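PDB 7CTP: protein Niban 2 from Homo sapiens, which may suppress apoptosis and promote melanoma cell invasion, and is represented here by a long N-terminal piece that combines a PH domain with a largely helical body. Local coordinates for residues 58-63 with 443-448; 393-398 with 435-440; 135-140 with 262-267. All blocks are in the same frame, centred on the assembly; numbering follows the deposited sequence.

How the contacts relate
Contacts 1 and 2 use successive parts of one helix, 422-455, and their centres are 11 Å apart. They meet through packing of Val444 CG1 on Leu394 CD2 at 4.0 Å, so a helix residue of contact 1 packs on the loop of contact 2. Contact 3 lies on the opposite side of the chain's centre from contact 1, with centres 49 Å apart, and 39 Å from contact 2; even the nearest atoms of contacts 2 and 3 are about 30 Å apart. Contact 3 ties a PH-domain loop to helix 260-337. A glycerol, probably from the crystallisation liquor, lies about 4 Å from the Tyr396 side chain in contact 2.

Contact 1. Residues 58-63 with 443-448; sequences LWRKVP and AVYTFE
Tyr445 presents one face of its ring to the backbone at Arg60. Arg60 CA stands 3.6 Å from the centroid of the Tyr445 ring and only 3° off the ring normal, which places it over the centre of the ring and identifies a CH-pi contact. Tyr445 CG is anti to the backbone N (chi1 177°), which carries CG out from helix 422-455; the ring beyond it lies against the backbone of residues 59-60. At the edge of the same ring, Leu58 CB comes within 3.7 Å of Tyr445 CE2, so the segment meets both face and edge of the tyrosine.

The Arg60 side chain crosses Tyr445 rather than stacking on it: guanidinium and ring planes are 68° apart. Tyr445 CD1 lies over one guanidinium face, displaced toward the rim, and is 3.9 Å from Arg60 NH1. Val444 CG2 lies at the guanidinium edge, in plane, at 3.9 Å from Arg60 NH2. The charge is met by a salt bridge from Arg60 NH2 to Asp441, one turn back. Glu448 is reached indirectly, since one water joins Arg60 NH2 to Glu448 OE1 and a second joins Arg60 NH1 to the same oxygen.

The direct hydrogen bond runs from Leu58 N to Thr446 OG1, 2.8 Å and somewhat bent. Thr446 OG1 is also bonded to Asn442 O, so two partners fix the hydroxyl. A third water accepts from Lys61 N and is bonded to Tyr445 OH, linking the hydroxyl to the backbone of Lys61.

Here a connecting segment is packed on a helix by aromatic packing and side-chain-to-backbone bonding: the irregular chain that leads from helix 10-48 to strand 70-77 of the antiparallel PH-domain sheet is docked on helix 422-455 of the helical body.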
loop_
_atom_site.group_PDB
_atom_site.type_symbol
_atom_site.label_atom_id
_atom_site.label_comp_id
_atom_site.label_asym_id
_atom_site.label_seq_id
_atom_site.Cartn_x
_atom_site.Cartn_y
_atom_site.Cartn_z
ATOM N N LEU A 58 -2.957 20.814 -9.990
ATOM C CA LEU A 58 -2.280 21.241 -8.780
ATOM C C LEU A 58 -2.478 20.192 -7.694
ATOM O O LEU A 58 -3.443 19.424 -7.719
ATOM C CB LEU A 58 -2.815 22.588 -8.309
ATOM C CG LEU A 58 -2.760 23.701 -9.351
ATOM C CD1 LEU A 58 -3.285 24.985 -8.756
ATOM C CD2 LEU A 58 -1.337 23.876 -9.864
ATOM N N TRP A 59 -1.548 20.158 -6.746
ATOM C CA TRP A 59 -1.607 19.247 -5.611
ATOM C C TRP A 59 -1.782 20.058 -4.331
ATOM O O TRP A 59 -1.093 21.063 -4.126
ATOM C CB TRP A 59 -0.343 18.380 -5.523
ATOM C CG TRP A 59 -0.034 17.558 -6.766
ATOM C CD1 TRP A 59 -0.830 17.389 -7.867
ATOM C CD2 TRP A 59 1.156 16.789 -7.014
ATOM N NE1 TRP A 59 -0.209 16.568 -8.783
ATOM C CE2 TRP A 59 1.010 16.186 -8.283
ATOM C CE3 TRP A 59 2.331 16.553 -6.288
ATOM C CZ2 TRP A 59 1.994 15.363 -8.841
ATOM C CZ3 TRP A 59 3.307 15.736 -6.846
ATOM C CH2 TRP A 59 3.131 15.152 -8.109
ATOM N N ARG A 60 -2.717 19.625 -3.490
ATOM C CA ARG A 60 -2.981 20.276 -2.215
ATOM C C ARG A 60 -1.723 20.268 -1.353
ATOM O O ARG A 60 -1.036 19.250 -1.249
ATOM C CB ARG A 60 -4.133 19.543 -1.531
ATOM C CG ARG A 60 -4.628 20.116 -0.246
ATOM C CD ARG A 60 -5.624 19.144 0.383
ATOM N NE ARG A 60 -6.739 18.854 -0.522
ATOM C CZ ARG A 60 -7.720 19.709 -0.793
ATOM N NH1 ARG A 60 -7.743 20.904 -0.214
ATOM N NH2 ARG A 60 -8.690 19.368 -1.639
ATOM N N LYS A 61 -1.402 21.416 -0.755
ATOM C CA LYS A 61 -0.149 21.566 -0.020
ATOM C C LYS A 61 -0.315 21.438 1.490
ATOM O O LYS A 61 0.628 21.028 2.175
ATOM C CB LYS A 61 0.495 22.914 -0.367
ATOM C CG LYS A 61 0.799 23.065 -1.864
ATOM C CD LYS A 61 1.723 24.241 -2.158
ATOM C CE LYS A 61 2.626 23.962 -3.355
ATOM N NZ LYS A 61 2.228 22.739 -4.103
ATOM N N VAL A 62 -1.485 21.774 2.019
ATOM C CA VAL A 62 -1.801 21.613 3.435
ATOM C C VAL A 62 -2.961 20.630 3.506
ATOM O O VAL A 62 -3.835 20.668 2.629
ATOM C CB VAL A 62 -2.165 22.962 4.081
ATOM C CG1 VAL A 62 -3.196 23.690 3.224
ATOM C CG2 VAL A 62 -2.710 22.769 5.494
ATOM N N PRO A 63 -3.020 19.737 4.499
ATOM C CA PRO A 63 -4.171 18.834 4.595
ATOM C C PRO A 63 -5.467 19.603 4.801
ATOM O O PRO A 63 -5.485 20.748 5.258
ATOM C CB PRO A 63 -3.847 17.962 5.818
ATOM C CG PRO A 63 -2.375 18.035 5.951
ATOM C CD PRO A 63 -1.997 19.419 5.512
ATOM N N ALA A 443 -8.058 17.132 -8.557
ATOM C CA ALA A 443 -9.054 17.792 -9.401
ATOM C C ALA A 443 -9.841 18.829 -8.611
ATOM O O ALA A 443 -10.052 19.958 -9.083
ATOM C CB ALA A 443 -9.990 16.758 -10.035
ATOM N N VAL A 444 -10.287 18.476 -7.404
ATOM C CA VAL A 444 -11.082 19.429 -6.634
ATOM C C VAL A 444 -10.204 20.547 -6.086
ATOM O O VAL A 444 -10.634 21.703 -6.022
ATOM C CB VAL A 444 -11.876 18.719 -5.522
ATOM C CG1 VAL A 444 -12.852 17.718 -6.140
ATOM C CG2 VAL A 444 -10.947 18.060 -4.530
ATOM N N TYR A 445 -8.959 20.238 -5.702
ATOM C CA TYR A 445 -8.057 21.302 -5.255
ATOM C C TYR A 445 -7.784 22.284 -6.386
ATOM O O TYR A 445 -7.827 23.507 -6.195
ATOM C CB TYR A 445 -6.742 20.716 -4.739
ATOM C CG TYR A 445 -5.740 21.787 -4.342
ATOM C CD1 TYR A 445 -5.932 22.552 -3.196
ATOM C CD2 TYR A 445 -4.619 22.041 -5.119
ATOM C CE1 TYR A 445 -5.033 23.533 -2.831
ATOM C CE2 TYR A 445 -3.710 23.026 -4.761
ATOM C CZ TYR A 445 -3.925 23.765 -3.616
ATOM O OH TYR A 445 -3.024 24.748 -3.246
ATOM N N THR A 446 -7.482 21.757 -7.575
ATOM C CA THR A 446 -7.257 22.609 -8.737
ATOM C C THR A 446 -8.495 23.440 -9.053
ATOM O O THR A 446 -8.399 24.649 -9.307
ATOM C CB THR A 446 -6.866 21.757 -9.942
ATOM O OG1 THR A 446 -5.678 21.013 -9.640
ATOM C CG2 THR A 446 -6.611 22.644 -11.152
ATOM N N PHE A 447 -9.672 22.805 -9.039
ATOM C CA PHE A 447 -10.908 23.529 -9.321
ATOM C C PHE A 447 -11.102 24.683 -8.348
ATOM O O PHE A 447 -11.433 25.802 -8.755
ATOM C CB PHE A 447 -12.121 22.597 -9.267
ATOM C CG PHE A 447 -13.413 23.281 -9.641
ATOM C CD1 PHE A 447 -13.714 23.537 -10.972
ATOM C CD2 PHE A 447 -14.307 23.698 -8.661
ATOM C CE1 PHE A 447 -14.892 24.185 -11.323
ATOM C CE2 PHE A 447 -15.485 24.343 -9.004
ATOM C CZ PHE A 447 -15.779 24.583 -10.332
ATOM N N GLU A 448 -10.900 24.424 -7.053
ATOM C CA GLU A 448 -11.070 25.471 -6.050
ATOM C C GLU A 448 -10.089 26.612 -6.287
ATOM O O GLU A 448 -10.472 27.790 -6.305
ATOM C CB GLU A 448 -10.887 24.904 -4.642
ATOM C CG GLU A 448 -10.978 25.981 -3.559
ATOM C CD GLU A 448 -10.967 25.427 -2.150
ATOM O OE1 GLU A 448 -10.572 24.255 -1.963
ATOM O OE2 GLU A 448 -11.346 26.176 -1.225
HETATM O O HOH W 1 -10.536 21.788 -2.751
HETATM O O HOH W 2 -9.556 23.323 0.316
HETATM O O HOH W 3 -2.821 23.955 -0.214
#

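Contact 2. Residues 393-398 with 435-440; sequences RLAYHP and HMREQM
Ala395 packs against Met440, and their CA atoms, 5.3 Å apart, are the nearest CA pair across the contact. Ala395 CB lies 3.7 Å from Met440 CG, and it also rests on the helix backbone, 3.5 Å from Arg437 O. The methionine chain bends at chi2 and chi3, and its sulfur and methyl turn to Leu394: Met440 SD is 3.6 Å from Leu394 CD2, the two side chains crossing obliquely. Leu394 CG, anti to the backbone N (chi1 176°), meets the same sulfur together with CD2.

On the other flank, Arg437 CG comes within 3.4 Å of Ala395 O, and the arginine chain then crosses the Tyr396 side chain at about a right angle, with Arg437 CD 3.7 Å from Tyr396 CE1. Tyr396 CE1 lies 3.4 Å above the plane of the Arg437 guanidinium, offset toward its rim, while Arg437 NH1 sits at the edge of the tyrosine ring, near its plane. With the planes 53° apart, ring edge meets guanidinium face, and the pair does not meet the geometry of a cation over an aromatic face.

None of these pairs is a hydrogen bond. The polar end of Arg437 is positioned from a second shell, where its NH1 is hydrogen-bonded to His192 ND1. Residues 394-395 form a short 3-10 segment, with His397 N bonded to Leu394 O at 3.0 Å, and from it both side chains meet the helix.

Farther out, Met440 packs on Val360 and Val363 of helix 342-378, and Leu394 on Glu367 of that helix. The loop between helices 384-391 and 402-405 thus covers helix 422-455 beside helix 342-378, while His192, from helix 176-194, and Tyr95, which touches Tyr396 from the loop between strands 84-91 and 97-100, bring the PH domain to its border.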
loop_
_atom_site.group_PDB
_atom_site.type_symbol
_atom_site.label_atom_id
_atom_site.label_comp_id
_atom_site.label_asym_id
_atom_site.label_seq_id
_atom_site.Cartn_x
_atom_site.Cartn_y
_atom_site.Cartn_z
ATOM N N ARG A 393 -13.772 18.164 -0.083
ATOM C CA ARG A 393 -13.600 16.888 0.603
ATOM C C ARG A 393 -14.035 15.693 -0.233
ATOM O O ARG A 393 -14.082 14.571 0.294
ATOM C CB ARG A 393 -14.385 16.895 1.912
ATOM C CG ARG A 393 -14.086 18.087 2.766
ATOM C CD ARG A 393 -14.593 17.919 4.177
ATOM N NE ARG A 393 -13.865 18.821 5.057
ATOM C CZ ARG A 393 -12.863 18.449 5.843
ATOM N NH1 ARG A 393 -12.485 17.174 5.889
ATOM N NH2 ARG A 393 -12.252 19.354 6.592
ATOM N N LEU A 394 -14.350 15.912 -1.514
ATOM C CA LEU A 394 -14.947 14.865 -2.345
ATOM C C LEU A 394 -14.083 13.607 -2.390
ATOM O O LEU A 394 -14.604 12.485 -2.342
ATOM C CB LEU A 394 -15.184 15.399 -3.756
ATOM C CG LEU A 394 -15.718 14.433 -4.811
ATOM C CD1 LEU A 394 -17.019 13.799 -4.339
ATOM C CD2 LEU A 394 -15.917 15.168 -6.125
ATOM N N ALA A 395 -12.762 13.770 -2.473
ATOM C CA ALA A 395 -11.911 12.594 -2.630
ATOM C C ALA A 395 -11.986 11.657 -1.434
ATOM O O ALA A 395 -11.576 10.496 -1.550
ATOM C CB ALA A 395 -10.460 13.004 -2.868
ATOM N N TYR A 396 -12.504 12.124 -0.300
ATOM C CA TYR A 396 -12.618 11.314 0.905
ATOM C C TYR A 396 -14.062 11.007 1.279
ATOM O O TYR A 396 -14.314 10.517 2.386
ATOM C CB TYR A 396 -11.908 12.013 2.066
ATOM C CG TYR A 396 -10.461 12.297 1.750
ATOM C CD1 TYR A 396 -9.486 11.329 1.963
ATOM C CD2 TYR A 396 -10.072 13.509 1.182
ATOM C CE1 TYR A 396 -8.170 11.564 1.649
ATOM C CE2 TYR A 396 -8.749 13.748 0.862
ATOM C CZ TYR A 396 -7.805 12.773 1.103
ATOM O OH TYR A 396 -6.485 12.996 0.788
ATOM N N HIS A 397 -15.011 11.290 0.390
ATOM C CA HIS A 397 -16.414 11.074 0.706
ATOM C C HIS A 397 -16.670 9.577 0.800
ATOM O O HIS A 397 -16.405 8.855 -0.170
ATOM C CB HIS A 397 -17.310 11.704 -0.357
ATOM C CG HIS A 397 -18.728 11.886 0.083
ATOM N ND1 HIS A 397 -19.624 10.842 0.156
ATOM C CD2 HIS A 397 -19.403 12.990 0.478
ATOM C CE1 HIS A 397 -20.793 11.293 0.577
ATOM N NE2 HIS A 397 -20.686 12.596 0.777
ATOM N N PRO A 398 -17.165 9.070 1.931
ATOM C CA PRO A 398 -17.281 7.610 2.098
ATOM C C PRO A 398 -18.295 6.955 1.177
ATOM O O PRO A 398 -18.239 5.736 1.003
ATOM C CB PRO A 398 -17.694 7.448 3.567
ATOM C CG PRO A 398 -17.486 8.784 4.211
ATOM C CD PRO A 398 -17.585 9.811 3.130
ATOM N N HIS A 435 -4.338 5.852 -6.246
ATOM C CA HIS A 435 -4.153 6.813 -7.330
ATOM C C HIS A 435 -5.462 7.522 -7.659
ATOM O O HIS A 435 -5.467 8.726 -7.941
ATOM C CB HIS A 435 -3.610 6.137 -8.591
ATOM C CG HIS A 435 -2.179 5.705 -8.502
ATOM N ND1 HIS A 435 -1.152 6.571 -8.192
ATOM C CD2 HIS A 435 -1.600 4.500 -8.724
ATOM C CE1 HIS A 435 -0.004 5.912 -8.203
ATOM N NE2 HIS A 435 -0.248 4.654 -8.525
ATOM N N MET A 436 -6.583 6.791 -7.648
ATOM C CA MET A 436 -7.864 7.434 -7.938
ATOM C C MET A 436 -8.190 8.496 -6.901
ATOM O O MET A 436 -8.687 9.576 -7.243
ATOM C CB MET A 436 -8.985 6.394 -8.006
ATOM C CG MET A 436 -8.915 5.507 -9.215
ATOM S SD MET A 436 -10.177 4.220 -9.122
ATOM C CE MET A 436 -9.380 2.955 -10.094
ATOM N N ARG A 437 -7.920 8.207 -5.627
ATOM C CA ARG A 437 -8.165 9.186 -4.574
ATOM C C ARG A 437 -7.295 10.419 -4.772
ATOM O O ARG A 437 -7.766 11.558 -4.646
ATOM C CB ARG A 437 -7.911 8.563 -3.205
ATOM C CG ARG A 437 -8.414 9.403 -2.033
ATOM C CD ARG A 437 -8.205 8.685 -0.704
ATOM N NE ARG A 437 -6.783 8.615 -0.341
ATOM C CZ ARG A 437 -6.340 8.274 0.865
ATOM N NH1 ARG A 437 -7.208 7.979 1.824
ATOM N NH2 ARG A 437 -5.032 8.235 1.112
ATOM N N GLU A 438 -6.020 10.204 -5.098
ATOM C CA GLU A 438 -5.105 11.316 -5.340
ATOM C C GLU A 438 -5.595 12.181 -6.492
ATOM O O GLU A 438 -5.630 13.412 -6.390
ATOM C CB GLU A 438 -3.702 10.777 -5.626
ATOM C CG GLU A 438 -3.050 10.134 -4.412
ATOM C CD GLU A 438 -1.816 9.316 -4.758
ATOM O OE1 GLU A 438 -1.036 9.020 -3.828
ATOM O OE2 GLU A 438 -1.634 8.957 -5.942
ATOM N N GLN A 439 -5.988 11.553 -7.600
ATOM C CA GLN A 439 -6.370 12.340 -8.772
ATOM C C GLN A 439 -7.680 13.083 -8.541
ATOM O O GLN A 439 -7.865 14.197 -9.052
ATOM C CB GLN A 439 -6.451 11.452 -10.005
ATOM C CG GLN A 439 -5.089 10.954 -10.472
ATOM C CD GLN A 439 -4.031 12.051 -10.463
ATOM O OE1 GLN A 439 -4.164 13.060 -11.155
ATOM N NE2 GLN A 439 -2.976 11.852 -9.682
ATOM N N MET A 440 -8.594 12.502 -7.759
ATOM C CA MET A 440 -9.803 13.236 -7.396
ATOM C C MET A 440 -9.472 14.428 -6.508
ATOM O O MET A 440 -9.992 15.531 -6.719
ATOM C CB MET A 440 -10.804 12.314 -6.705
ATOM C CG MET A 440 -12.062 13.021 -6.220
ATOM S SD MET A 440 -13.087 13.594 -7.595
ATOM C CE MET A 440 -14.214 12.214 -7.713
#

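Contact 3. Residues 135-140 with 262-267; sequences GNSLPG and ERQRQW
Ser137 and Gln264 bring the two backbones nearest, with CA atoms 6.7 Å apart; 135-140 is irregular, and 262-267 is regular helix, its Trp267 N bonded to Arg263 O. Leu138 points toward the helix, its CG anti to the carbonyl carbon (chi1 -60°). Leu138 CD1 lies 3.5 Å from Arg263 O, and the same methyl stands over one face of the Arg263 guanidinium, toward its rim. Leu138 CD2 touches Trp267 CB at 4.2 Å. The segment belongs to the PH domain, in the loop between helix 127-134 and strand 157-162, and packs here on helix 260-337, beside Lys249 of helix 232-252. The Gln264 chain, extended beyond CG, reaches the loop: its CG is 3.6 Å from Ser137 OG, and its NE2 lies 3.2 Å from Gly135 O at an angle too poor for a hydrogen bond. An alanine in place of Gln264 would probably open a gap beside Ser137 and Gly135, leaving that turn freer to shift. Ser137 OG bonds to Ile134 O, and a water donates to both Ser137 OG and Gln264 O. A second water, in the guanidinium plane, accepts from Arg263 NH1 and donates to Pro139 O; Arg263 NH1 also bonds to Gly253 O.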
loop_
_atom_site.group_PDB
_atom_site.type_symbol
_atom_site.label_atom_id
_atom_site.label_comp_id
_atom_site.label_asym_id
_atom_site.label_seq_id
_atom_site.Cartn_x
_atom_site.Cartn_y
_atom_site.Cartn_z
ATOM N N GLY A 135 -10.213 -21.742 8.975
ATOM C CA GLY A 135 -10.451 -23.154 9.231
ATOM C C GLY A 135 -9.205 -24.017 9.152
ATOM O O GLY A 135 -9.096 -25.029 9.855
ATOM N N ASN A 136 -8.258 -23.650 8.287
ATOM C CA ASN A 136 -7.037 -24.433 8.117
ATOM C C ASN A 136 -5.820 -23.726 8.698
ATOM O O ASN A 136 -4.687 -23.973 8.276
ATOM C CB ASN A 136 -6.824 -24.770 6.641
ATOM C CG ASN A 136 -7.891 -25.714 6.118
ATOM O OD1 ASN A 136 -7.866 -26.915 6.403
ATOM N ND2 ASN A 136 -8.844 -25.171 5.374
ATOM N N SER A 137 -6.045 -22.848 9.674
ATOM C CA SER A 137 -4.927 -22.175 10.322
ATOM C C SER A 137 -4.113 -23.138 11.173
ATOM O O SER A 137 -2.944 -22.871 11.452
ATOM C CB SER A 137 -5.428 -21.007 11.167
ATOM O OG SER A 137 -6.408 -21.424 12.097
ATOM N N LEU A 138 -4.708 -24.254 11.592
ATOM C CA LEU A 138 -3.978 -25.320 12.243
ATOM C C LEU A 138 -4.131 -26.595 11.423
ATOM O O LEU A 138 -5.178 -26.804 10.799
ATOM C CB LEU A 138 -4.482 -25.527 13.679
ATOM C CG LEU A 138 -4.317 -24.273 14.551
ATOM C CD1 LEU A 138 -5.133 -24.357 15.840
ATOM C CD2 LEU A 138 -2.829 -24.018 14.857
ATOM N N PRO A 139 -3.108 -27.441 11.364
ATOM C CA PRO A 139 -3.108 -28.532 10.383
ATOM C C PRO A 139 -3.995 -29.691 10.805
ATOM O O PRO A 139 -4.327 -29.869 11.979
ATOM C CB PRO A 139 -1.639 -28.966 10.347
ATOM C CG PRO A 139 -1.182 -28.713 11.740
ATOM C CD PRO A 139 -1.867 -27.432 12.164
ATOM N N GLY A 140 -4.367 -30.490 9.804
ATOM C CA GLY A 140 -5.060 -31.745 10.023
ATOM C C GLY A 140 -6.531 -31.630 10.345
ATOM O O GLY A 140 -7.138 -32.623 10.767
ATOM N N GLU A 262 -12.123 -23.868 18.794
ATOM C CA GLU A 262 -11.536 -23.326 20.017
ATOM C C GLU A 262 -10.015 -23.262 19.916
ATOM O O GLU A 262 -9.398 -22.275 20.338
ATOM C CB GLU A 262 -11.964 -24.156 21.223
ATOM C CG GLU A 262 -11.297 -23.770 22.557
ATOM C CD GLU A 262 -11.481 -22.299 22.953
ATOM O OE1 GLU A 262 -12.338 -21.594 22.370
ATOM O OE2 GLU A 262 -10.762 -21.849 23.875
ATOM N N ARG A 263 -9.395 -24.302 19.355
ATOM C CA ARG A 263 -7.953 -24.266 19.139
ATOM C C ARG A 263 -7.575 -23.147 18.173
ATOM O O ARG A 263 -6.561 -22.459 18.367
ATOM C CB ARG A 263 -7.478 -25.624 18.624
ATOM C CG ARG A 263 -7.549 -26.737 19.683
ATOM C CD ARG A 263 -7.117 -28.078 19.113
ATOM N NE ARG A 263 -5.709 -28.053 18.724
ATOM C CZ ARG A 263 -5.270 -28.288 17.492
ATOM N NH1 ARG A 263 -3.968 -28.236 17.226
ATOM N NH2 ARG A 263 -6.137 -28.581 16.528
ATOM N N GLN A 264 -8.395 -22.936 17.136
ATOM C CA GLN A 264 -8.145 -21.846 16.190
ATOM C C GLN A 264 -8.160 -20.497 16.895
ATOM O O GLN A 264 -7.306 -19.639 16.626
ATOM C CB GLN A 264 -9.181 -21.873 15.054
ATOM C CG GLN A 264 -9.006 -23.026 14.069
ATOM C CD GLN A 264 -10.290 -23.362 13.298
ATOM O OE1 GLN A 264 -11.218 -22.554 13.216
ATOM N NE2 GLN A 264 -10.338 -24.564 12.738
ATOM N N ARG A 265 -9.091 -20.308 17.837
ATOM C CA ARG A 265 -9.191 -19.037 18.552
ATOM C C ARG A 265 -8.001 -18.825 19.487
ATOM O O ARG A 265 -7.513 -17.698 19.637
ATOM C CB ARG A 265 -10.503 -18.979 19.332
ATOM C CG ARG A 265 -10.787 -17.625 19.970
ATOM C CD ARG A 265 -11.363 -17.777 21.371
ATOM N NE ARG A 265 -10.323 -18.126 22.336
ATOM C CZ ARG A 265 -10.347 -17.789 23.622
ATOM N NH1 ARG A 265 -9.359 -18.152 24.425
ATOM N NH2 ARG A 265 -11.350 -17.078 24.105
ATOM N N GLN A 266 -7.528 -19.894 20.130
ATOM C CA GLN A 266 -6.351 -19.767 20.981
ATOM C C GLN A 266 -5.134 -19.367 20.166
ATOM O O GLN A 266 -4.323 -18.542 20.610
ATOM C CB GLN A 266 -6.091 -21.073 21.725
ATOM C CG GLN A 266 -7.161 -21.385 22.729
ATOM C CD GLN A 266 -7.001 -22.763 23.307
ATOM O OE1 GLN A 266 -7.948 -23.546 23.341
ATOM N NE2 GLN A 266 -5.794 -23.074 23.757
ATOM N N TRP A 267 -4.985 -19.927 18.964
ATOM C CA TRP A 267 -3.836 -19.547 18.148
ATOM C C TRP A 267 -3.907 -18.072 17.757
ATOM O O TRP A 267 -2.883 -17.373 17.748
ATOM C CB TRP A 267 -3.716 -20.423 16.900
ATOM C CG TRP A 267 -2.709 -19.820 15.986
ATOM C CD1 TRP A 267 -2.951 -19.134 14.832
ATOM C CD2 TRP A 267 -1.299 -19.747 16.209
ATOM N NE1 TRP A 267 -1.775 -18.666 14.304
ATOM C CE2 TRP A 267 -0.742 -19.029 15.127
ATOM C CE3 TRP A 267 -0.450 -20.234 17.206
ATOM C CZ2 TRP A 267 0.630 -18.787 15.012
ATOM C CZ3 TRP A 267 0.921 -19.996 17.089
ATOM C CH2 TRP A 267 1.445 -19.276 16.002
HETATM O O HOH W 4 -6.363 -19.584 13.974
HETATM O O HOH W 5 -3.946 -29.044 14.637
#